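Local coordinates for protein Rab GDP-dissociation inhibitor (PDB 2BCG) that regulates the GDP/GTP exchange of the GTPase SEC4 by inhibiting release of its GDP, and extracts GDP-bound YPT7 from vacuolar membranes in yeast, at residues Tyr234-Gly242 / Ile349-Cys357; Cys303-Ile314 / Lys392-Arg403. One frame throughout, in Å; residues are numbered along the deposited sequence.

Contact 1. Residues Tyr234-Gly242 / Ile349-Cys357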
loop_
_atom_site.group_PDB
_atom_site.type_symbol
_atom_site.label_atom_id
_atom_site.label_comp_id
_atom_site.label_asym_id
_atom_site.label_seq_id
_atom_site.Cartn_x
_atom_site.Cartn_y
_atom_site.Cartn_z
ATOM N N TYR A 234 -1.133 -13.051 9.093
ATOM C CA TYR A 234 -0.900 -12.022 8.061
ATOM C C TYR A 234 -2.096 -11.563 7.288
ATOM O O TYR A 234 -2.988 -12.365 6.955
ATOM C CB TYR A 234 0.082 -12.550 7.018
ATOM C CG TYR A 234 1.397 -13.033 7.558
ATOM C CD1 TYR A 234 2.219 -12.175 8.282
ATOM C CD2 TYR A 234 1.874 -14.300 7.245
ATOM C CE1 TYR A 234 3.441 -12.598 8.772
ATOM C CE2 TYR A 234 3.103 -14.735 7.722
ATOM C CZ TYR A 234 3.900 -13.877 8.476
ATOM O OH TYR A 234 5.136 -14.307 8.921
ATOM N N LEU A 235 -2.034 -10.287 6.909
ATOM C CA LEU A 235 -2.922 -9.703 5.895
ATOM C C LEU A 235 -2.115 -9.249 4.647
ATOM O O LEU A 235 -0.921 -9.061 4.734
ATOM C CB LEU A 235 -3.645 -8.487 6.485
ATOM C CG LEU A 235 -4.413 -8.644 7.809
ATOM C CD1 LEU A 235 -4.982 -7.303 8.277
ATOM C CD2 LEU A 235 -5.519 -9.705 7.639
ATOM N N TYR A 236 -2.808 -9.069 3.528
ATOM C CA TYR A 236 -2.173 -8.608 2.288
ATOM C C TYR A 236 -3.179 -7.699 1.552
ATOM O O TYR A 236 -4.354 -8.022 1.494
ATOM C CB TYR A 236 -1.763 -9.795 1.405
ATOM C CG TYR A 236 -1.002 -9.377 0.156
ATOM C CD1 TYR A 236 0.369 -9.130 0.202
ATOM C CD2 TYR A 236 -1.677 -9.186 -1.066
ATOM C CE1 TYR A 236 1.056 -8.687 -0.926
ATOM C CE2 TYR A 236 -0.987 -8.761 -2.194
ATOM C CZ TYR A 236 0.364 -8.502 -2.118
ATOM O OH TYR A 236 0.996 -8.091 -3.269
ATOM N N PRO A 237 -2.723 -6.561 1.021
ATOM C CA PRO A 237 -3.653 -5.653 0.322
ATOM C C PRO A 237 -4.092 -6.128 -1.061
ATOM O O PRO A 237 -3.265 -6.555 -1.888
ATOM C CB PRO A 237 -2.842 -4.362 0.147
ATOM C CG PRO A 237 -1.419 -4.818 0.119
ATOM C CD PRO A 237 -1.342 -6.040 1.024
ATOM N N MET A 238 -5.384 -5.971 -1.338
ATOM C CA MET A 238 -5.900 -6.154 -2.687
ATOM C C MET A 238 -5.214 -5.140 -3.612
ATOM O O MET A 238 -5.059 -3.934 -3.267
ATOM C CB MET A 238 -7.423 -5.919 -2.702
ATOM C CG MET A 238 -8.229 -6.889 -1.866
ATOM S SD MET A 238 -8.014 -8.600 -2.397
ATOM C CE MET A 238 -8.798 -8.487 -4.018
ATOM N N TYR A 239 -4.814 -5.648 -4.776
ATOM C CA TYR A 239 -4.065 -4.920 -5.814
ATOM C C TYR A 239 -2.590 -4.654 -5.494
ATOM O O TYR A 239 -1.899 -3.988 -6.269
ATOM C CB TYR A 239 -4.740 -3.606 -6.228
ATOM C CG TYR A 239 -6.124 -3.734 -6.768
ATOM C CD1 TYR A 239 -6.381 -4.206 -8.069
ATOM C CD2 TYR A 239 -7.194 -3.388 -5.972
ATOM C CE1 TYR A 239 -7.705 -4.277 -8.556
ATOM C CE2 TYR A 239 -8.488 -3.435 -6.439
ATOM C CZ TYR A 239 -8.737 -3.900 -7.707
ATOM O OH TYR A 239 -10.028 -3.952 -8.123
ATOM N N GLY A 240 -2.103 -5.263 -4.427
ATOM C CA GLY A 240 -0.679 -5.268 -4.181
ATOM C C GLY A 240 -0.206 -4.184 -3.224
ATOM O O GLY A 240 -0.952 -3.250 -2.849
ATOM N N LEU A 241 1.054 -4.334 -2.810
ATOM C CA LEU A 241 1.613 -3.428 -1.812
ATOM C C LEU A 241 1.636 -1.965 -2.274
ATOM O O LEU A 241 1.649 -1.063 -1.434
ATOM C CB LEU A 241 3.019 -3.900 -1.416
ATOM C CG LEU A 241 3.064 -5.257 -0.689
ATOM C CD1 LEU A 241 4.514 -5.657 -0.456
ATOM C CD2 LEU A 241 2.301 -5.171 0.625
ATOM N N GLY A 242 1.672 -1.725 -3.582
ATOM C CA GLY A 242 1.684 -0.350 -4.107
ATOM C C GLY A 242 0.454 0.461 -3.668
ATOM O O GLY A 242 0.486 1.692 -3.676
ATOM N N ILE A 349 3.712 -15.909 -1.442
ATOM C CA ILE A 349 2.877 -16.323 -2.562
ATOM C C ILE A 349 1.515 -15.646 -2.471
ATOM O O ILE A 349 0.874 -15.672 -1.418
ATOM C CB ILE A 349 2.710 -17.861 -2.562
ATOM C CG1 ILE A 349 4.069 -18.528 -2.852
ATOM C CG2 ILE A 349 1.655 -18.344 -3.558
ATOM C CD1 ILE A 349 4.499 -19.524 -1.777
ATOM N N VAL A 350 1.103 -15.016 -3.581
ATOM C CA VAL A 350 -0.209 -14.385 -3.707
ATOM C C VAL A 350 -0.691 -14.723 -5.126
ATOM O O VAL A 350 0.101 -15.224 -5.959
ATOM C CB VAL A 350 -0.131 -12.846 -3.421
ATOM C CG1 VAL A 350 0.072 -12.570 -1.920
ATOM C CG2 VAL A 350 0.988 -12.189 -4.294
ATOM N N SER A 351 -1.940 -14.434 -5.433
ATOM C CA SER A 351 -2.465 -14.885 -6.699
ATOM C C SER A 351 -3.608 -13.979 -7.170
ATOM O O SER A 351 -3.765 -12.870 -6.687
ATOM C CB SER A 351 -2.884 -16.347 -6.560
ATOM O OG SER A 351 -3.957 -16.475 -5.641
ATOM N N ASP A 352 -4.408 -14.484 -8.103
ATOM C CA ASP A 352 -5.513 -13.695 -8.655
ATOM C C ASP A 352 -6.506 -13.278 -7.552
ATOM O O ASP A 352 -7.269 -12.305 -7.730
ATOM C CB ASP A 352 -6.156 -14.298 -9.954
ATOM C CG ASP A 352 -7.155 -15.442 -9.682
ATOM O OD1 ASP A 352 -7.451 -16.199 -10.645
ATOM O OD2 ASP A 352 -7.646 -15.591 -8.556
ATOM N N ALA A 353 -6.507 -13.991 -6.411
ATOM C CA ALA A 353 -7.413 -13.676 -5.292
ATOM C C ALA A 353 -7.151 -12.298 -4.689
ATOM O O ALA A 353 -8.002 -11.730 -4.002
ATOM C CB ALA A 353 -7.309 -14.741 -4.198
ATOM N N HIS A 354 -5.938 -11.791 -4.920
ATOM C CA HIS A 354 -5.513 -10.499 -4.387
ATOM C C HIS A 354 -5.365 -9.482 -5.528
ATOM O O HIS A 354 -4.848 -8.388 -5.282
ATOM C CB HIS A 354 -4.253 -10.631 -3.449
ATOM C CG HIS A 354 -4.519 -11.165 -2.042
ATOM N ND1 HIS A 354 -4.366 -12.494 -1.702
ATOM C CD2 HIS A 354 -4.822 -10.527 -0.880
ATOM C CE1 HIS A 354 -4.598 -12.661 -0.411
ATOM N NE2 HIS A 354 -4.869 -11.478 0.117
ATOM N N ASN A 355 -5.856 -9.795 -6.734
ATOM C CA ASN A 355 -5.830 -8.853 -7.881
ATOM C C ASN A 355 -4.424 -8.397 -8.268
ATOM O O ASN A 355 -4.200 -7.225 -8.601
ATOM C CB ASN A 355 -6.760 -7.640 -7.639
ATOM C CG ASN A 355 -8.236 -8.037 -7.529
ATOM O OD1 ASN A 355 -9.081 -7.234 -7.076
ATOM N ND2 ASN A 355 -8.556 -9.247 -7.945
ATOM N N VAL A 356 -3.464 -9.316 -8.179
ATOM C CA VAL A 356 -2.093 -8.978 -8.521
ATOM C C VAL A 356 -1.599 -9.637 -9.794
ATOM O O VAL A 356 -0.543 -9.298 -10.263
ATOM C CB VAL A 356 -1.127 -9.297 -7.360
ATOM C CG1 VAL A 356 -1.411 -8.339 -6.189
ATOM C CG2 VAL A 356 -1.260 -10.774 -6.943
ATOM N N CYS A 357 -2.370 -10.574 -10.344
ATOM C CA CYS A 357 -2.021 -11.230 -11.604
ATOM C C CYS A 357 -3.308 -11.676 -12.279
ATOM O O CYS A 357 -4.359 -11.733 -11.643
ATOM C CB CYS A 357 -1.038 -12.404 -11.388
ATOM S SG CYS A 357 -1.625 -13.655 -10.248
#
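V350, near the end of its strand, sets CG1 squarely over the ring of Y236, 3.8 Å from the ring centroid and only 5° off the normal, a CH-pi contact, while P237 CD touches the opposite face near its rim. The chain then enters a short 3-10 segment, where the carbonyl oxygen of A353 meets the methyl end of M238, with CE 3.3 Å from O. The M238 chain bends at both chi2 and chi3, which folds this methyl back toward the 349-357 segment. In the conformer described, H354 receives the edge of the Y236 ring on its imidazole face in a T-shaped pair, planes at 90° and Y236 CD2 3.4 Å from H354 CD2. Its backbone oxygen accepts the one hydrogen bond across the contact, from Y239 N (2.8 Å), within the type II turn P237-G240. N355 lies alongside Y239, both side chains pointing the same way: CB makes a CH-pi contact 3.9 Å from the ring centroid, and OD1 sits over the rim of the same face. V356 CG1 closes the row, 3.6 Å from G240 N and close to the Y236 hydroxyl. Replacing Y236 with an alanine is likely to leave V350 and the H354 face without their aromatic partner and D85 without the hydroxyl it binds. The turn belongs to a region that interacts with YPT1. Strand 234-237 runs between strands 91-92 and 112-114, with K113 reaching the A353 oxygen, whereas I349 and V356 pack on strand 362-369.

Contact 2. Residues Cys303-Ile314 / Lys392-Arg403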
loop_
_atom_site.group_PDB
_atom_site.type_symbol
_atom_site.label_atom_id
_atom_site.label_comp_id
_atom_site.label_asym_id
_atom_site.label_seq_id
_atom_site.Cartn_x
_atom_site.Cartn_y
_atom_site.Cartn_z
ATOM N N CYS A 303 24.253 7.903 3.240
ATOM C CA CYS A 303 23.858 6.553 3.652
ATOM C C CYS A 303 25.017 5.593 3.538
ATOM O O CYS A 303 26.002 5.883 2.845
ATOM C CB CYS A 303 22.707 6.016 2.797
ATOM S SG CYS A 303 21.238 7.012 2.941
ATOM N N LYS A 304 24.905 4.474 4.233
ATOM C CA LYS A 304 25.919 3.432 4.218
ATOM C C LYS A 304 25.262 2.070 4.008
ATOM O O LYS A 304 24.111 1.853 4.407
ATOM C CB LYS A 304 26.717 3.434 5.535
ATOM C CG LYS A 304 25.877 3.209 6.810
ATOM C CD LYS A 304 26.694 3.381 8.118
ATOM C CE LYS A 304 25.868 3.004 9.343
ATOM N NZ LYS A 304 26.573 3.171 10.669
ATOM N N SER A 305 25.997 1.167 3.376
ATOM C CA SER A 305 25.524 -0.195 3.246
ATOM C C SER A 305 25.430 -0.845 4.628
ATOM O O SER A 305 26.276 -0.603 5.497
ATOM C CB SER A 305 26.468 -0.993 2.363
ATOM O OG SER A 305 26.104 -2.353 2.416
ATOM N N THR A 306 24.400 -1.658 4.844
ATOM C CA THR A 306 24.326 -2.461 6.054
ATOM C C THR A 306 25.262 -3.668 5.931
ATOM O O THR A 306 25.452 -4.399 6.905
ATOM C CB THR A 306 22.917 -2.980 6.295
ATOM O OG1 THR A 306 22.633 -3.960 5.295
ATOM C CG2 THR A 306 21.887 -1.834 6.226
ATOM N N GLY A 307 25.832 -3.872 4.744
ATOM C CA GLY A 307 26.685 -5.030 4.451
ATOM C C GLY A 307 25.912 -6.268 4.003
ATOM O O GLY A 307 26.476 -7.374 3.911
ATOM N N GLN A 308 24.629 -6.082 3.709
ATOM C CA GLN A 308 23.783 -7.181 3.229
ATOM C C GLN A 308 23.192 -6.883 1.863
ATOM O O GLN A 308 22.814 -5.765 1.554
ATOM C CB GLN A 308 22.641 -7.423 4.196
ATOM C CG GLN A 308 23.060 -7.789 5.595
ATOM C CD GLN A 308 21.907 -7.724 6.543
ATOM O OE1 GLN A 308 21.462 -8.750 7.040
ATOM N NE2 GLN A 308 21.395 -6.505 6.797
ATOM N N ARG A 309 23.121 -7.921 1.037
ATOM C CA ARG A 309 22.461 -7.822 -0.244
ATOM C C ARG A 309 21.354 -8.866 -0.225
ATOM O O ARG A 309 21.559 -9.996 0.237
ATOM C CB ARG A 309 23.400 -8.188 -1.398
ATOM C CG ARG A 309 24.464 -7.147 -1.713
ATOM C CD ARG A 309 25.122 -7.448 -3.061
ATOM N NE ARG A 309 25.662 -8.814 -3.152
ATOM C CZ ARG A 309 25.756 -9.527 -4.282
ATOM N NH1 ARG A 309 25.297 -9.038 -5.428
ATOM N NH2 ARG A 309 26.295 -10.742 -4.255
ATOM N N VAL A 310 20.196 -8.478 -0.742
ATOM C CA VAL A 310 19.047 -9.374 -0.758
ATOM C C VAL A 310 18.745 -9.757 -2.188
ATOM O O VAL A 310 18.590 -8.889 -3.047
ATOM C CB VAL A 310 17.804 -8.665 -0.154
ATOM C CG1 VAL A 310 16.625 -9.641 -0.043
ATOM C CG2 VAL A 310 18.115 -8.095 1.225
ATOM N N ILE A 311 18.632 -11.064 -2.448
ATOM C CA ILE A 311 18.191 -11.491 -3.783
ATOM C C ILE A 311 16.681 -11.688 -3.711
ATOM O O ILE A 311 16.173 -12.272 -2.710
ATOM C CB ILE A 311 18.909 -12.761 -4.300
ATOM C CG1 ILE A 311 18.420 -13.138 -5.699
ATOM C CG2 ILE A 311 18.806 -13.902 -3.301
ATOM C CD1 ILE A 311 19.316 -14.134 -6.434
ATOM N N ARG A 312 15.983 -11.177 -4.732
ATOM C CA ARG A 312 14.533 -11.328 -4.818
ATOM C C ARG A 312 14.194 -11.865 -6.201
ATOM O O ARG A 312 14.556 -11.258 -7.242
ATOM C CB ARG A 312 13.814 -10.001 -4.549
ATOM C CG ARG A 312 14.079 -9.490 -3.113
ATOM C CD ARG A 312 13.513 -8.135 -2.838
ATOM N NE ARG A 312 13.613 -7.764 -1.417
ATOM C CZ ARG A 312 14.227 -6.671 -0.937
ATOM N NH1 ARG A 312 14.796 -5.796 -1.743
ATOM N NH2 ARG A 312 14.204 -6.424 0.372
ATOM N N ALA A 313 13.580 -13.047 -6.195
ATOM C CA ALA A 313 13.271 -13.739 -7.446
ATOM C C ALA A 313 11.759 -13.768 -7.533
ATOM O O ALA A 313 11.113 -14.463 -6.771
ATOM C CB ALA A 313 13.803 -15.175 -7.437
ATOM N N ILE A 314 11.220 -13.036 -8.492
ATOM C CA ILE A 314 9.797 -12.975 -8.724
ATOM C C ILE A 314 9.450 -14.042 -9.755
ATOM O O ILE A 314 9.911 -13.994 -10.908
ATOM C CB ILE A 314 9.387 -11.566 -9.231
ATOM C CG1 ILE A 314 9.778 -10.472 -8.219
ATOM C CG2 ILE A 314 7.902 -11.526 -9.637
ATOM C CD1 ILE A 314 9.729 -9.077 -8.847
ATOM N N LYS A 392 10.861 -16.203 -14.525
ATOM C CA LYS A 392 11.556 -15.703 -13.338
ATOM C C LYS A 392 12.079 -14.301 -13.666
ATOM O O LYS A 392 12.650 -14.084 -14.767
ATOM C CB LYS A 392 12.786 -16.568 -13.037
ATOM C CG LYS A 392 12.546 -17.963 -12.576
ATOM C CD LYS A 392 13.891 -18.637 -12.344
ATOM C CE LYS A 392 13.685 -20.055 -11.875
ATOM N NZ LYS A 392 14.958 -20.849 -11.987
ATOM N N PHE A 393 11.936 -13.382 -12.712
ATOM C CA PHE A 393 12.519 -12.039 -12.821
ATOM C C PHE A 393 13.396 -11.823 -11.596
ATOM O O PHE A 393 12.885 -11.757 -10.470
ATOM C CB PHE A 393 11.420 -10.994 -12.901
ATOM C CG PHE A 393 10.439 -11.230 -14.029
ATOM C CD1 PHE A 393 10.607 -10.615 -15.280
ATOM C CD2 PHE A 393 9.346 -12.081 -13.852
ATOM C CE1 PHE A 393 9.687 -10.850 -16.346
ATOM C CE2 PHE A 393 8.441 -12.299 -14.914
ATOM C CZ PHE A 393 8.632 -11.685 -16.147
ATOM N N MET A 394 14.705 -11.740 -11.812
ATOM C CA MET A 394 15.644 -11.797 -10.708
ATOM C C MET A 394 16.269 -10.436 -10.492
ATOM O O MET A 394 16.726 -9.794 -11.445
ATOM C CB MET A 394 16.813 -12.742 -11.020
ATOM C CG MET A 394 16.497 -14.083 -11.680
ATOM S SD MET A 394 15.815 -15.098 -10.405
ATOM C CE MET A 394 17.258 -15.503 -9.457
ATOM N N GLY A 395 16.313 -10.034 -9.230
ATOM C CA GLY A 395 16.910 -8.748 -8.852
ATOM C C GLY A 395 17.697 -8.929 -7.574
ATOM O O GLY A 395 17.397 -9.816 -6.745
ATOM N N ILE A 396 18.716 -8.089 -7.412
ATOM C CA ILE A 396 19.505 -8.062 -6.173
ATOM C C ILE A 396 19.544 -6.616 -5.684
ATOM O O ILE A 396 19.785 -5.703 -6.473
ATOM C CB ILE A 396 20.928 -8.624 -6.399
ATOM C CG1 ILE A 396 20.802 -10.105 -6.827
ATOM C CG2 ILE A 396 21.771 -8.421 -5.147
ATOM C CD1 ILE A 396 22.150 -10.754 -7.206
ATOM N N ALA A 397 19.262 -6.410 -4.405
ATOM C CA ALA A 397 19.271 -5.077 -3.812
ATOM C C ALA A 397 20.277 -5.012 -2.652
ATOM O O ALA A 397 20.297 -5.902 -1.799
ATOM C CB ALA A 397 17.869 -4.705 -3.323
ATOM N N GLU A 398 21.105 -3.962 -2.632
ATOM C CA GLU A 398 21.959 -3.719 -1.478
ATOM C C GLU A 398 21.149 -2.905 -0.481
ATOM O O GLU A 398 20.445 -1.991 -0.882
ATOM C CB GLU A 398 23.233 -2.960 -1.889
ATOM C CG GLU A 398 24.242 -2.926 -0.758
ATOM C CD GLU A 398 25.645 -2.521 -1.183
ATOM O OE1 GLU A 398 26.551 -2.572 -0.327
ATOM O OE2 GLU A 398 25.842 -2.139 -2.351
ATOM N N LEU A 399 21.203 -3.272 0.796
ATOM C CA LEU A 399 20.473 -2.556 1.846
ATOM C C LEU A 399 21.275 -1.378 2.398
ATOM O O LEU A 399 22.446 -1.535 2.774
ATOM C CB LEU A 399 20.099 -3.490 2.988
ATOM C CG LEU A 399 19.303 -4.722 2.575
ATOM C CD1 LEU A 399 18.988 -5.450 3.875
ATOM C CD2 LEU A 399 18.035 -4.309 1.803
ATOM N N PHE A 400 20.618 -0.224 2.462
ATOM C CA PHE A 400 21.226 1.022 2.985
ATOM C C PHE A 400 20.551 1.533 4.250
ATOM O O PHE A 400 19.366 1.257 4.519
ATOM C CB PHE A 400 21.241 2.103 1.890
ATOM C CG PHE A 400 22.027 1.703 0.693
ATOM C CD1 PHE A 400 21.381 1.226 -0.456
ATOM C CD2 PHE A 400 23.430 1.749 0.719
ATOM C CE1 PHE A 400 22.115 0.826 -1.572
ATOM C CE2 PHE A 400 24.169 1.339 -0.394
ATOM C CZ PHE A 400 23.510 0.855 -1.540
ATOM N N GLU A 401 21.325 2.254 5.067
ATOM C CA GLU A 401 20.764 2.920 6.236
ATOM C C GLU A 401 21.437 4.281 6.346
ATOM O O GLU A 401 22.498 4.476 5.763
ATOM C CB GLU A 401 20.995 2.103 7.521
ATOM C CG GLU A 401 22.478 1.833 7.808
ATOM C CD GLU A 401 22.702 1.031 9.065
ATOM O OE1 GLU A 401 23.795 0.443 9.196
ATOM O OE2 GLU A 401 21.817 0.992 9.940
ATOM N N PRO A 402 20.787 5.229 7.015
ATOM C CA PRO A 402 21.442 6.539 7.163
ATOM C C PRO A 402 22.685 6.442 8.045
ATOM O O PRO A 402 22.709 5.682 9.014
ATOM C CB PRO A 402 20.397 7.395 7.861
ATOM C CG PRO A 402 19.329 6.500 8.341
ATOM C CD PRO A 402 19.461 5.175 7.659
ATOM N N ARG A 403 23.681 7.238 7.686
ATOM C CA ARG A 403 24.898 7.339 8.486
ATOM C C ARG A 403 24.593 8.029 9.820
ATOM O O ARG A 403 25.167 7.663 10.853
ATOM C CB ARG A 403 25.951 8.096 7.681
ATOM C CG ARG A 403 26.524 7.313 6.505
ATOM C CD ARG A 403 27.578 8.101 5.730
ATOM N NE ARG A 403 27.967 7.412 4.494
ATOM C CZ ARG A 403 28.851 6.409 4.424
ATOM N NH1 ARG A 403 29.468 5.966 5.523
ATOM N NH2 ARG A 403 29.113 5.834 3.251
HETATM O O HOH W 1 28.031 6.810 1.030
HETATM O O HOH W 2 27.432 6.043 10.762
HETATM O O HOH W 3 26.156 -0.559 8.498
HETATM O O HOH W 4 16.364 -7.587 -4.403
#
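An antiparallel pairing at the edge of the mixed sheet, interrupted by a beta bulge, joins C303-I314 to K392-R403. Beyond the bulge the strands are regularly bonded, as in R312 N to G395 O (2.8 Å, 178° at the hydrogen). V310 CG2 lies against L399 CG at 3.8 Å. On the other face M394 SD lies 3.6 Å from A313 CB, and the further bend at chi3 sets CE against I311 CD1.

At the bulge the register shifts by two residues and the chain turns a corner at G307. With its OG opposite the backbone N (chi1 171°), S305 donates to E398 OE1 (2.8 Å) on the anti side of the carboxylate, somewhat out of its plane, while accepting from G307 N in an ST turn. Two bonds thus hold this hydroxyl across the corner. On the near side of the corner, toward C303, K304 CB lies over the rim of one face of the R403 guanidinium, and water 1 links R403 NH2 to C303 O. The K304 and E401 side chains cross at a slant, K304 CE 3.3 Å from E401 OE1 but NZ too far off for a salt bridge; OE2 of E401 forms a salt bridge with R415.

Strand 303-317 is flanked on its other side by strand 362-369, while I314 and F393 pack on helix 55-62 and I311 and M394 touch helix 375-378.

In the fold
From the N terminus, the chain first reaches 234-242, then 303-314, and returns to 349-357 before 392-403, so the loops closed by the two contacts cross rather than nest. Contact 1 closes 106 intervening residues, which include the first segment of contact 2; contact 2 closes 77, which include the second segment of contact 1. Both reach the mixed sheet, where strand 362-369 lies between 345-351 and 303-317. Contact 1 ties this sheet to the small antiparallel sheet built around strand 234-237, and contact 2 adds one of its outermost strands, 391-402. Their centres lie 23 Å apart and their nearest atoms about 9 Å, without touching.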